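Local coordinates for uncharacterized protein MJ1062 (PDB 3EO4) that is of unknown function but probably transfers acyl groups, the chain here being the GNAT-type acetyltransferase domain of a longer protein, at residues T74-G79 with I97-L102; K13-Q18 with L68-N73; R130-N135 with E155-Y160. All blocks are in the same frame, centred on the assembly; numbering follows the deposited sequence.

Reading from the N terminus, contact 2 is the first to open: 13-18 is followed by helices 24-31, 34-37 and 49-58 before strand 63-71 pairs with it through residues of 68-73. Contact 1 follows at once, 74-79 meeting 97-102 after strands 74-84 and 92-97 have run out and back. Contact 3 closes last, 130-135 with 155-160, around helix 136-144 and strand 148-150. The three stand in series; none nests in or crosses another. Contacts 1 and 2 touch within one antiparallel sheet, Arg76 O lying 2.8 Å from Leu69 N, whereas contact 3 belongs to the second sheet, its centre about 24 Å from that of contact 1.

Contact 1: residues T74-G79 with I97-L102; sequences TIRKVG and IGEFFL
Arg76 and Glu99 meet side-on in a buried, two-pronged salt bridge, and the arginine can be followed outward to it. From CB, the chain starts with CG between the backbone N and the carbonyl carbon (chi1 87°) and then runs extended to NE. CG only skirts the carboxylate, but CD is already 3.3 Å from Glu99 OE1. Arg76 NE donates to Glu99 OE1 at 2.6 Å. Beyond CZ, Arg76 NH2 takes the other oxygen, Glu99 OE2, at 3.0 Å, so each oxygen has its own N-H. Both oxygens are met on their syn sides, and the two flat groups are turned only 21° from each other; an arginine, with NE and NH2 on one edge, suits such a grip, and the long glutamate, extended beyond CG, spans the gap to it. Leu102 CD1 packs on Val78 CG1 at 3.7 Å, the two chains meeting at about a right angle. Val78 CG1 also touches Glu99 OE1, so a short, branched apolar residue packs against the ion pair.

The backbone closes the far end. Gly98 N donates to Val78 O at 2.8 Å, and Glu99 N adds a weak bond to the same oxygen. Gly79 and Ile97 form an antiparallel non-hydrogen-bonded pair in which a CB on residue 79 would come 3.0 Å from Ile97 CA, which is consistent with a glycine at this place.

In the fold, 74-79 starts strand 74-84, beside strand 63-71. Segment 97-102 carries the end of strand 92-97 into the loop before helix 107-121, a connection which, as in GNAT relatives, probably leads into the pyrophosphate-binding loop for acyl-CoA. Ile107 touches Ile97 and Leu102, while Trp49 of the second subunit makes a cation-pi contact with Arg76.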
loop_
_atom_site.group_PDB
_atom_site.type_symbol
_atom_site.label_atom_id
_atom_site.label_comp_id
_atom_site.label_asym_id
_atom_site.label_seq_id
_atom_site.Cartn_x
_atom_site.Cartn_y
_atom_site.Cartn_z
ATOM N N THR A 74 -18.549 -8.070 4.068
ATOM C CA THR A 74 -17.458 -7.552 4.849
ATOM C C THR A 74 -16.731 -6.479 4.052
ATOM O O THR A 74 -16.466 -6.662 2.859
ATOM C CB THR A 74 -16.534 -8.678 5.282
ATOM O OG1 THR A 74 -17.069 -9.256 6.483
ATOM C CG2 THR A 74 -15.123 -8.159 5.547
ATOM N N ILE A 75 -16.420 -5.353 4.696
ATOM C CA ILE A 75 -15.862 -4.228 3.954
ATOM C C ILE A 75 -14.324 -4.144 4.048
ATOM O O ILE A 75 -13.756 -4.475 5.081
ATOM C CB ILE A 75 -16.552 -2.864 4.318
ATOM C CG1 ILE A 75 -15.688 -2.020 5.251
ATOM C CG2 ILE A 75 -17.948 -3.033 4.939
ATOM C CD1 ILE A 75 -14.907 -1.053 4.483
ATOM N N ARG A 76 -13.673 -3.678 2.977
ATOM C CA ARG A 76 -12.228 -3.463 2.947
ATOM C C ARG A 76 -11.876 -2.218 2.126
ATOM O O ARG A 76 -12.670 -1.792 1.291
ATOM C CB ARG A 76 -11.511 -4.707 2.397
ATOM C CG ARG A 76 -11.368 -4.771 0.855
ATOM C CD ARG A 76 -10.656 -6.069 0.466
ATOM N NE ARG A 76 -10.518 -6.282 -0.974
ATOM C CZ ARG A 76 -11.326 -7.085 -1.670
ATOM N NH1 ARG A 76 -12.322 -7.713 -1.060
ATOM N NH2 ARG A 76 -11.133 -7.281 -2.968
ATOM N N LYS A 77 -10.688 -1.648 2.365
ATOM C CA LYS A 77 -10.187 -0.451 1.642
ATOM C C LYS A 77 -9.474 -0.802 0.347
ATOM O O LYS A 77 -8.493 -1.554 0.359
ATOM C CB LYS A 77 -9.202 0.313 2.520
ATOM C CG LYS A 77 -9.836 1.230 3.554
ATOM C CD LYS A 77 -9.814 0.712 4.962
ATOM C CE LYS A 77 -8.408 0.353 5.467
ATOM N NZ LYS A 77 -7.551 1.540 5.429
ATOM N N VAL A 78 -9.919 -0.235 -0.774
ATOM C CA VAL A 78 -9.428 -0.706 -2.063
ATOM C C VAL A 78 -8.887 0.396 -2.940
ATOM O O VAL A 78 -8.260 0.095 -3.949
ATOM C CB VAL A 78 -10.501 -1.503 -2.888
ATOM C CG1 VAL A 78 -10.977 -2.771 -2.153
ATOM C CG2 VAL A 78 -11.682 -0.608 -3.252
ATOM N N GLY A 79 -9.171 1.658 -2.600
ATOM C CA GLY A 79 -8.660 2.774 -3.393
ATOM C C GLY A 79 -8.980 4.113 -2.776
ATOM O O GLY A 79 -9.428 4.195 -1.617
ATOM N N ILE A 97 -7.441 3.042 -7.838
ATOM C CA ILE A 97 -7.787 1.771 -7.231
ATOM C C ILE A 97 -6.448 1.098 -6.911
ATOM O O ILE A 97 -5.660 0.820 -7.818
ATOM C CB ILE A 97 -8.688 0.886 -8.163
ATOM C CG1 ILE A 97 -9.997 1.618 -8.524
ATOM C CG2 ILE A 97 -8.932 -0.530 -7.565
ATOM C CD1 ILE A 97 -10.947 1.843 -7.312
ATOM N N GLY A 98 -6.207 0.872 -5.608
ATOM C CA GLY A 98 -4.991 0.247 -5.119
ATOM C C GLY A 98 -4.825 -1.252 -5.353
ATOM O O GLY A 98 -3.715 -1.687 -5.602
ATOM N N GLU A 99 -5.894 -2.051 -5.280
ATOM C CA GLU A 99 -5.770 -3.490 -5.566
ATOM C C GLU A 99 -5.815 -3.675 -7.046
ATOM O O GLU A 99 -6.765 -3.212 -7.670
ATOM C CB GLU A 99 -6.927 -4.327 -4.995
ATOM C CG GLU A 99 -7.188 -4.126 -3.560
ATOM C CD GLU A 99 -8.078 -5.202 -2.933
ATOM O OE1 GLU A 99 -8.401 -5.015 -1.749
ATOM O OE2 GLU A 99 -8.448 -6.214 -3.582
ATOM N N PHE A 100 -4.854 -4.427 -7.592
ATOM C CA PHE A 100 -4.634 -4.524 -9.046
ATOM C C PHE A 100 -5.562 -5.436 -9.819
ATOM O O PHE A 100 -5.819 -5.195 -11.001
ATOM C CB PHE A 100 -3.200 -4.951 -9.342
ATOM C CG PHE A 100 -2.195 -3.977 -8.866
ATOM C CD1 PHE A 100 -1.613 -3.085 -9.760
ATOM C CD2 PHE A 100 -1.849 -3.918 -7.509
ATOM C CE1 PHE A 100 -0.671 -2.159 -9.316
ATOM C CE2 PHE A 100 -0.910 -3.014 -7.060
ATOM C CZ PHE A 100 -0.321 -2.116 -7.958
ATOM N N PHE A 101 -6.026 -6.497 -9.183
ATOM C CA PHE A 101 -6.874 -7.473 -9.870
ATOM C C PHE A 101 -8.362 -7.149 -9.688
ATOM O O PHE A 101 -9.218 -8.011 -9.863
ATOM C CB PHE A 101 -6.517 -8.896 -9.434
ATOM C CG PHE A 101 -5.187 -9.366 -9.959
ATOM C CD1 PHE A 101 -5.075 -9.889 -11.259
ATOM C CD2 PHE A 101 -4.037 -9.283 -9.174
ATOM C CE1 PHE A 101 -3.833 -10.338 -11.765
ATOM C CE2 PHE A 101 -2.791 -9.727 -9.672
ATOM C CZ PHE A 101 -2.692 -10.259 -10.968
ATOM N N LEU A 102 -8.627 -5.899 -9.325
ATOM C CA LEU A 102 -9.961 -5.309 -9.271
ATOM C C LEU A 102 -10.194 -4.402 -10.473
ATOM O O LEU A 102 -11.336 -4.208 -10.894
ATOM C CB LEU A 102 -10.116 -4.433 -8.021
ATOM C CG LEU A 102 -10.256 -5.131 -6.671
ATOM C CD1 LEU A 102 -10.598 -4.103 -5.570
ATOM C CD2 LEU A 102 -11.288 -6.209 -6.731
#

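Contact 2: residues K13-Q18 with L68-N73; sequences KIIIRQ and LLRENN
Ile15 and Leu68 face each other as a hydrogen-bonded antiparallel pair, Leu68 N giving to Ile15 O at 2.7 Å and Ile15 N to Leu68 O at 3.0 Å. Lys13 and Arg70 repeat the pattern two residues away, with Arg70 N 2.8 Å from Lys13 O. Between them Ile14 and Leu69 form the non-hydrogen-bonded pair, their side chains on the opposite face.

On the face with Ile15, its branched side chain packs against the long Arg70, whose bend at chi3 (-57°) brings NE within 3.8 Å of Ile15 CD1. The aliphatic part of Arg17 serves Leu68, Arg17 CG lying 3.7 Å from Leu68 CD2, the chains crossing at about a right angle, while NH1 reaches Gln18 O and Asp23. An alanine in place of Arg17 would probably cost Asp23 its salt bridge, though not its long, weak pairing with Lys77, and open a gap beside Leu68 CD2. Lys13 NZ, away from the strand pair, is hydrogen-bonded to Asn4 OD1.

Further out, Ile14 packs on Ser111 and Leu114 of helix 107-121. Neighbouring antiparallel strands joined through intervening helices, as 13-18 and 63-71 are here, are characteristic of the N-terminal half of the GNAT fold.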
loop_
_atom_site.group_PDB
_atom_site.type_symbol
_atom_site.label_atom_id
_atom_site.label_comp_id
_atom_site.label_asym_id
_atom_site.label_seq_id
_atom_site.Cartn_x
_atom_site.Cartn_y
_atom_site.Cartn_z
ATOM N N LYS A 13 -20.879 -4.033 -2.974
ATOM C CA LYS A 13 -21.296 -2.670 -2.790
ATOM C C LYS A 13 -20.060 -1.825 -2.635
ATOM O O LYS A 13 -19.095 -2.230 -1.993
ATOM C CB LYS A 13 -22.161 -2.571 -1.539
ATOM C CG LYS A 13 -22.959 -1.309 -1.435
ATOM C CD LYS A 13 -24.167 -1.535 -0.557
ATOM C CE LYS A 13 -24.696 -0.227 0.006
ATOM N NZ LYS A 13 -25.039 0.757 -1.073
ATOM N N ILE A 14 -20.089 -0.660 -3.261
ATOM C CA ILE A 14 -19.045 0.347 -3.124
ATOM C C ILE A 14 -19.574 1.451 -2.224
ATOM O O ILE A 14 -20.661 1.965 -2.448
ATOM C CB ILE A 14 -18.682 0.965 -4.472
ATOM C CG1 ILE A 14 -17.896 -0.037 -5.335
ATOM C CG2 ILE A 14 -17.858 2.223 -4.270
ATOM C CD1 ILE A 14 -18.738 -0.990 -6.128
ATOM N N ILE A 15 -18.786 1.797 -1.209
ATOM C CA ILE A 15 -19.052 2.913 -0.315
ATOM C C ILE A 15 -17.814 3.809 -0.344
ATOM O O ILE A 15 -16.671 3.325 -0.493
ATOM C CB ILE A 15 -19.301 2.395 1.111
ATOM C CG1 ILE A 15 -20.488 1.427 1.112
ATOM C CG2 ILE A 15 -19.590 3.540 2.076
ATOM C CD1 ILE A 15 -20.189 0.064 1.723
ATOM N N ILE A 16 -18.025 5.115 -0.239
ATOM C CA ILE A 16 -16.915 6.018 -0.064
ATOM C C ILE A 16 -17.098 6.766 1.256
ATOM O O ILE A 16 -18.226 7.116 1.611
ATOM C CB ILE A 16 -16.745 6.987 -1.248
ATOM C CG1 ILE A 16 -17.955 7.913 -1.404
ATOM C CG2 ILE A 16 -16.468 6.219 -2.533
ATOM C CD1 ILE A 16 -17.630 9.164 -2.182
ATOM N N ARG A 17 -16.004 6.947 1.997
ATOM C CA ARG A 17 -16.026 7.673 3.268
ATOM C C ARG A 17 -14.792 8.573 3.321
ATOM O O ARG A 17 -13.741 8.237 2.724
ATOM C CB ARG A 17 -16.059 6.718 4.471
ATOM C CG ARG A 17 -14.821 5.804 4.607
ATOM C CD ARG A 17 -14.312 5.673 6.068
ATOM N NE ARG A 17 -13.102 4.839 6.146
ATOM C CZ ARG A 17 -11.832 5.283 6.112
ATOM N NH1 ARG A 17 -11.558 6.582 6.003
ATOM N NH2 ARG A 17 -10.823 4.411 6.190
ATOM N N GLN A 18 -14.890 9.705 4.015
ATOM C CA GLN A 18 -13.737 10.615 4.034
ATOM C C GLN A 18 -12.519 9.943 4.647
ATOM O O GLN A 18 -12.617 9.049 5.506
ATOM C CB GLN A 18 -14.008 12.000 4.660
ATOM C CG GLN A 18 -14.952 12.013 5.839
ATOM C CD GLN A 18 -14.994 13.355 6.604
ATOM O OE1 GLN A 18 -15.583 13.433 7.697
ATOM N NE2 GLN A 18 -14.369 14.397 6.055
ATOM N N LEU A 68 -14.416 1.930 -0.235
ATOM C CA LEU A 68 -14.591 0.704 0.490
ATOM C C LEU A 68 -15.344 -0.275 -0.379
ATOM O O LEU A 68 -16.311 0.094 -1.018
ATOM C CB LEU A 68 -15.410 0.991 1.729
ATOM C CG LEU A 68 -14.762 1.445 3.045
ATOM C CD1 LEU A 68 -13.402 2.090 2.924
ATOM C CD2 LEU A 68 -15.746 2.300 3.870
ATOM N N LEU A 69 -14.902 -1.524 -0.416
ATOM C CA LEU A 69 -15.612 -2.547 -1.156
ATOM C C LEU A 69 -16.205 -3.501 -0.129
ATOM O O LEU A 69 -15.492 -4.010 0.729
ATOM C CB LEU A 69 -14.696 -3.286 -2.151
ATOM C CG LEU A 69 -15.281 -4.571 -2.773
ATOM C CD1 LEU A 69 -16.494 -4.320 -3.689
ATOM C CD2 LEU A 69 -14.253 -5.375 -3.515
ATOM N N ARG A 70 -17.516 -3.709 -0.225
ATOM C CA ARG A 70 -18.214 -4.637 0.630
ATOM C C ARG A 70 -18.423 -5.900 -0.176
ATOM O O ARG A 70 -19.012 -5.884 -1.261
ATOM C CB ARG A 70 -19.569 -4.086 1.091
ATOM C CG ARG A 70 -20.289 -5.014 2.056
ATOM C CD ARG A 70 -21.688 -4.528 2.384
ATOM N NE ARG A 70 -21.681 -3.169 2.937
ATOM C CZ ARG A 70 -21.657 -2.884 4.241
ATOM N NH1 ARG A 70 -21.623 -3.862 5.146
ATOM N NH2 ARG A 70 -21.660 -1.615 4.645
ATOM N N GLU A 71 -17.927 -6.996 0.361
ATOM C CA GLU A 71 -17.948 -8.256 -0.332
ATOM C C GLU A 71 -18.064 -9.328 0.720
ATOM O O GLU A 71 -17.371 -9.268 1.730
ATOM C CB GLU A 71 -16.640 -8.368 -1.064
ATOM C CG GLU A 71 -16.409 -9.624 -1.791
ATOM C CD GLU A 71 -15.263 -9.402 -2.740
ATOM O OE1 GLU A 71 -15.434 -8.578 -3.680
ATOM O OE2 GLU A 71 -14.193 -10.009 -2.506
ATOM N N ASN A 72 -18.950 -10.295 0.481
ATOM C CA ASN A 72 -19.353 -11.277 1.510
ATOM C C ASN A 72 -19.781 -10.525 2.755
ATOM O O ASN A 72 -19.576 -10.970 3.883
ATOM C CB ASN A 72 -18.215 -12.250 1.813
ATOM C CG ASN A 72 -17.842 -13.075 0.609
ATOM O OD1 ASN A 72 -18.621 -13.931 0.185
ATOM N ND2 ASN A 72 -16.669 -12.820 0.038
ATOM N N ASN A 73 -20.370 -9.357 2.514
ATOM C CA ASN A 73 -20.887 -8.484 3.559
ATOM C C ASN A 73 -19.801 -7.952 4.481
ATOM O O ASN A 73 -20.092 -7.445 5.548
ATOM C CB ASN A 73 -21.999 -9.163 4.382
ATOM C CG ASN A 73 -22.941 -8.156 5.012
ATOM O OD1 ASN A 73 -23.488 -8.388 6.076
ATOM N ND2 ASN A 73 -23.130 -7.019 4.346
#

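Contact 3: residues R130-N135 with E155-Y160; sequences RILENN and ENEWIY
Arg130 and Glu157 pair as a salt bridge that uses one carboxylate oxygen twice. Arg130 NH2 donates to Glu157 OE1 at 2.8 Å, nearly straight (166°), with the oxygen in the guanidinium plane but met from above the plane of the carboxylate. Arg130 NE gives a weak second bond to Glu157 OE1 at 3.3 Å. The other oxygen, Glu157 OE2, is held by Arg154, so the carboxylate sits between two positive partners, which would probably favour its charged form. Ile159 CD1 lies over the centre of the Arg130 guanidinium, a methyl over one face, while NE and NH2 at the edge serve Glu157.

The backbone polar groups answer one another: Ile131 N donates a hydrogen bond to Trp158 O at 2.9 Å, and Trp158 N returns one to Ile131 O at 2.8 Å. Glu133 N, just past the strand, is taken by Asn156 O at 2.8 Å; Asn156 has positive phi (58°), a conformation asparagine adopts readily.

After 126-132 the chain passes through helix 136-144 and edge strand 148-150, then inserts 157-163 between the two strands, as in the C-terminal half of the GNAT fold.

On the face with Ile131, the Trp158 indole NE1 donates to Glu133 OE2, 3.1 Å away. The bond lies near the ring plane and reaches the oxygen on its anti side. Glu133 gets there with CG beside the backbone N (chi1 -72°) and an extended chain. Lys149 and Lys152 make cation-pi contacts with the Trp158 ring. Ile131 CD1 makes an off-centre CH-pi contact with Tyr160, 4.1 Å from the ring centroid. The turn from Leu132 closes with Asn135 N on Leu132 O, and at the N-cap Asn135 OD1 weakly accepts from Ser138 N, while Asn135 ND2 is hydrogen-bonded to a bound MES molecule, probably from the crystallisation liquor.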
loop_
_atom_site.group_PDB
_atom_site.type_symbol
_atom_site.label_atom_id
_atom_site.label_comp_id
_atom_site.label_asym_id
_atom_site.label_seq_id
_atom_site.Cartn_x
_atom_site.Cartn_y
_atom_site.Cartn_z
ATOM N N ARG A 130 -7.745 15.082 -15.174
ATOM C CA ARG A 130 -6.493 15.221 -15.937
ATOM C C ARG A 130 -5.947 13.815 -16.101
ATOM O O ARG A 130 -5.786 13.099 -15.107
ATOM C CB ARG A 130 -5.447 16.109 -15.215
ATOM C CG ARG A 130 -5.968 17.473 -14.765
ATOM C CD ARG A 130 -4.863 18.332 -14.081
ATOM N NE ARG A 130 -3.884 18.752 -15.062
ATOM C CZ ARG A 130 -3.678 19.994 -15.470
ATOM N NH1 ARG A 130 -4.366 21.015 -14.956
ATOM N NH2 ARG A 130 -2.741 20.211 -16.391
ATOM N N ILE A 131 -5.687 13.412 -17.344
ATOM C CA ILE A 131 -5.297 12.028 -17.609
ATOM C C ILE A 131 -4.091 11.935 -18.539
ATOM O O ILE A 131 -4.039 12.605 -19.597
ATOM C CB ILE A 131 -6.480 11.171 -18.164
ATOM C CG1 ILE A 131 -7.777 11.373 -17.345
ATOM C CG2 ILE A 131 -6.130 9.682 -18.152
ATOM C CD1 ILE A 131 -9.044 10.753 -18.001
ATOM N N LEU A 132 -3.120 11.114 -18.146
ATOM C CA LEU A 132 -1.985 10.835 -19.036
ATOM C C LEU A 132 -2.427 9.932 -20.190
ATOM O O LEU A 132 -3.254 9.012 -20.008
ATOM C CB LEU A 132 -0.831 10.172 -18.299
ATOM C CG LEU A 132 0.121 10.909 -17.373
ATOM C CD1 LEU A 132 1.357 10.063 -17.339
ATOM C CD2 LEU A 132 0.480 12.355 -17.818
ATOM N N GLU A 133 -1.889 10.235 -21.362
ATOM C CA GLU A 133 -2.182 9.537 -22.593
ATOM C C GLU A 133 -2.079 8.024 -22.476
ATOM O O GLU A 133 -2.786 7.320 -23.193
ATOM C CB GLU A 133 -1.213 9.976 -23.684
ATOM C CG GLU A 133 -1.467 11.353 -24.179
ATOM C CD GLU A 133 -0.464 11.778 -25.214
ATOM O OE1 GLU A 133 0.723 11.413 -25.046
ATOM O OE2 GLU A 133 -0.853 12.482 -26.179
ATOM N N ASN A 134 -1.192 7.527 -21.609
ATOM C CA ASN A 134 -0.933 6.093 -21.536
ATOM C C ASN A 134 -1.921 5.402 -20.616
ATOM O O ASN A 134 -2.019 4.177 -20.603
ATOM C CB ASN A 134 0.534 5.787 -21.130
ATOM C CG ASN A 134 0.875 6.260 -19.713
ATOM O OD1 ASN A 134 0.533 7.368 -19.333
ATOM N ND2 ASN A 134 1.550 5.412 -18.930
ATOM N N ASN A 135 -2.674 6.199 -19.854
ATOM C CA ASN A 135 -3.599 5.654 -18.885
ATOM C C ASN A 135 -4.921 5.248 -19.542
ATOM O O ASN A 135 -5.940 5.937 -19.378
ATOM C CB ASN A 135 -3.804 6.626 -17.735
ATOM C CG ASN A 135 -4.434 5.964 -16.513
ATOM O OD1 ASN A 135 -4.883 4.818 -16.574
ATOM N ND2 ASN A 135 -4.455 6.689 -15.392
ATOM N N GLU A 155 2.470 18.187 -20.848
ATOM C CA GLU A 155 2.933 17.234 -21.868
ATOM C C GLU A 155 2.334 15.854 -21.649
ATOM O O GLU A 155 2.287 15.382 -20.513
ATOM C CB GLU A 155 4.453 17.129 -21.828
ATOM C CG GLU A 155 5.100 17.003 -23.205
ATOM C CD GLU A 155 6.490 17.618 -23.256
ATOM O OE1 GLU A 155 7.197 17.593 -22.219
ATOM O OE2 GLU A 155 6.880 18.141 -24.337
ATOM N N ASN A 156 1.862 15.217 -22.723
ATOM C CA ASN A 156 1.253 13.864 -22.655
ATOM C C ASN A 156 0.020 13.723 -21.721
ATOM O O ASN A 156 -0.388 12.608 -21.364
ATOM C CB ASN A 156 2.313 12.803 -22.276
ATOM C CG ASN A 156 3.462 12.678 -23.306
ATOM O OD1 ASN A 156 4.358 11.869 -23.104
ATOM N ND2 ASN A 156 3.446 13.479 -24.385
ATOM N N GLU A 157 -0.544 14.859 -21.325
ATOM C CA GLU A 157 -1.662 14.937 -20.385
ATOM C C GLU A 157 -2.860 15.661 -21.050
ATOM O O GLU A 157 -2.682 16.673 -21.747
ATOM C CB GLU A 157 -1.206 15.697 -19.141
ATOM C CG GLU A 157 -2.157 15.698 -17.963
ATOM C CD GLU A 157 -1.699 16.643 -16.857
ATOM O OE1 GLU A 157 -1.523 17.844 -17.131
ATOM O OE2 GLU A 157 -1.532 16.191 -15.715
ATOM N N TRP A 158 -4.066 15.134 -20.823
ATOM C CA TRP A 158 -5.287 15.655 -21.425
ATOM C C TRP A 158 -6.346 15.947 -20.382
ATOM O O TRP A 158 -6.501 15.201 -19.417
ATOM C CB TRP A 158 -5.863 14.628 -22.402
ATOM C CG TRP A 158 -4.977 14.435 -23.529
ATOM C CD1 TRP A 158 -4.034 13.473 -23.668
ATOM C CD2 TRP A 158 -4.870 15.280 -24.676
ATOM N NE1 TRP A 158 -3.360 13.640 -24.847
ATOM C CE2 TRP A 158 -3.850 14.751 -25.485
ATOM C CE3 TRP A 158 -5.553 16.427 -25.106
ATOM C CZ2 TRP A 158 -3.494 15.317 -26.701
ATOM C CZ3 TRP A 158 -5.196 16.996 -26.318
ATOM C CH2 TRP A 158 -4.175 16.437 -27.100
ATOM N N ILE A 159 -7.091 17.025 -20.604
ATOM C CA ILE A 159 -8.248 17.338 -19.777
ATOM C C ILE A 159 -9.487 16.804 -20.474
ATOM O O ILE A 159 -9.643 16.988 -21.700
ATOM C CB ILE A 159 -8.425 18.857 -19.607
ATOM C CG1 ILE A 159 -7.069 19.557 -19.379
ATOM C CG2 ILE A 159 -9.493 19.166 -18.553
ATOM C CD1 ILE A 159 -6.254 18.987 -18.247
ATOM N N TYR A 160 -10.325 16.144 -19.678
ATOM C CA TYR A 160 -11.584 15.564 -20.064
ATOM C C TYR A 160 -12.636 16.207 -19.161
ATOM O O TYR A 160 -12.445 16.232 -17.944
ATOM C CB TYR A 160 -11.563 14.053 -19.775
ATOM C CG TYR A 160 -10.735 13.237 -20.732
ATOM C CD1 TYR A 160 -11.349 12.459 -21.693
ATOM C CD2 TYR A 160 -9.332 13.233 -20.668
ATOM C CE1 TYR A 160 -10.606 11.717 -22.592
ATOM C CE2 TYR A 160 -8.572 12.489 -21.564
ATOM C CZ TYR A 160 -9.227 11.744 -22.521
ATOM O OH TYR A 160 -8.518 10.988 -23.397
#